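Local coordinates for protein TetR family transcriptional regulator (Clostridium perfringens, PDB 6AZH) that probably binds operator DNA as a TetR-family transcriptional regulator and may control genes of fatty acid metabolism, at residues A10-E13 against A14-V18. Numbering follows the deposited sequence.
Sequences AIFE and AAINV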
# COMPACT_ATOMS: atom_id res chain seq x y z
N ALA A 10 -18.34 20.10 5.15
CA ALA A 10 -17.35 20.48 6.14
C ALA A 10 -16.86 19.26 6.91
O ALA A 10 -15.66 19.11 7.15
CB ALA A 10 -17.94 21.52 7.11
N ILE A 11 -17.78 18.38 7.31
CA ILE A 11 -17.43 17.14 8.00
C ILE A 11 -16.59 16.27 7.08
O ILE A 11 -15.56 15.72 7.49
CB ILE A 11 -18.70 16.41 8.46
CG1 ILE A 11 -19.35 17.18 9.63
CG2 ILE A 11 -18.41 14.96 8.89
CD1 ILE A 11 -20.77 16.78 9.88
N PHE A 12 -17.02 16.14 5.83
CA PHE A 12 -16.28 15.35 4.85
C PHE A 12 -14.83 15.80 4.76
O PHE A 12 -13.90 15.00 4.93
CB PHE A 12 -16.97 15.45 3.49
CG PHE A 12 -16.23 14.75 2.36
CD1 PHE A 12 -16.34 13.39 2.19
CD2 PHE A 12 -15.45 15.48 1.47
CE1 PHE A 12 -15.68 12.74 1.15
CE2 PHE A 12 -14.78 14.84 0.42
CZ PHE A 12 -14.90 13.47 0.26
N GLU A 13 -14.61 17.10 4.50
CA GLU A 13 -13.25 17.58 4.32
C GLU A 13 -12.45 17.50 5.62
O GLU A 13 -11.27 17.12 5.60
CB GLU A 13 -13.26 19.00 3.77
CG GLU A 13 -13.46 19.02 2.26
CD GLU A 13 -13.57 20.41 1.68
OE1 GLU A 13 -13.22 21.39 2.37
OE2 GLU A 13 -14.03 20.52 0.51
N ALA A 14 -13.05 17.85 6.76
CA ALA A 14 -12.32 17.75 8.01
C ALA A 14 -12.03 16.30 8.37
O ALA A 14 -10.95 15.99 8.88
CB ALA A 14 -13.09 18.44 9.15
N ALA A 15 -13.00 15.41 8.16
CA ALA A 15 -12.80 14.02 8.54
C ALA A 15 -11.65 13.40 7.76
O ALA A 15 -10.87 12.62 8.31
CB ALA A 15 -14.08 13.22 8.32
N ILE A 16 -11.54 13.73 6.48
CA ILE A 16 -10.41 13.21 5.70
C ILE A 16 -9.10 13.54 6.38
O ILE A 16 -8.23 12.68 6.56
CB ILE A 16 -10.44 13.75 4.26
CG1 ILE A 16 -11.49 13.02 3.44
CG2 ILE A 16 -9.08 13.57 3.62
CD1 ILE A 16 -11.90 13.76 2.19
N ASN A 17 -8.92 14.81 6.78
CA ASN A 17 -7.65 15.22 7.37
C ASN A 17 -7.43 14.60 8.75
O ASN A 17 -6.32 14.17 9.06
CB ASN A 17 -7.58 16.74 7.45
CG ASN A 17 -7.34 17.37 6.11
OD1 ASN A 17 -6.67 16.79 5.25
ND2 ASN A 17 -7.91 18.55 5.90
N VAL A 18 -8.48 14.51 9.57
CA VAL A 18 -8.34 13.88 10.88
C VAL A 18 -7.96 12.41 10.72
O VAL A 18 -6.98 11.93 11.31
CB VAL A 18 -9.62 14.04 11.71
CG1 VAL A 18 -9.50 13.27 13.00
CG2 VAL A 18 -9.88 15.53 12.01
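The carbonyl oxygen of Ile11 accepts the amide of Ala15, with Ala15 N 2.7 Å from Ile11 O. This is the shortest of the i to i+4 bonds that carry the alpha-helix from 10-13 into 14-18. Ala14 N reaches Ala10 O at 2.9 Å. Ile16 N likewise bonds to Phe12 O, whereas the bond from Asn17 N to Glu13 O, at 3.5 Å, is weak. The same spacing brings Phe12 and Ile16 together one turn apart. A chi1 of 176° sets CG of Phe12 beside its own carbonyl carbon, and the CD1 methyl of Ile16 lies over one face of the ring, displaced toward the rim. That methyl is 3.8 Å from the Phe12 ring centroid and 23° off the ring normal, a CH-pi contact; the closest carbons are Phe12 CE2 and Ile16 CD1, 3.5 Å apart. The Glu13 chain is extended beyond CG, and its OE2 forms a salt bridge with Lys9 NZ, one turn back. Helix 6-26, the first helix of the TetR-type DNA-binding domain, packs against three other helices here: Ile11 and Ala15 pack on Ile53, and Ile16 on Val57, of helix 50-74, Ala14 and Val18 lie against helix 29-36, and Ile16 also meets Ala99 and Met103 of helix 98-106.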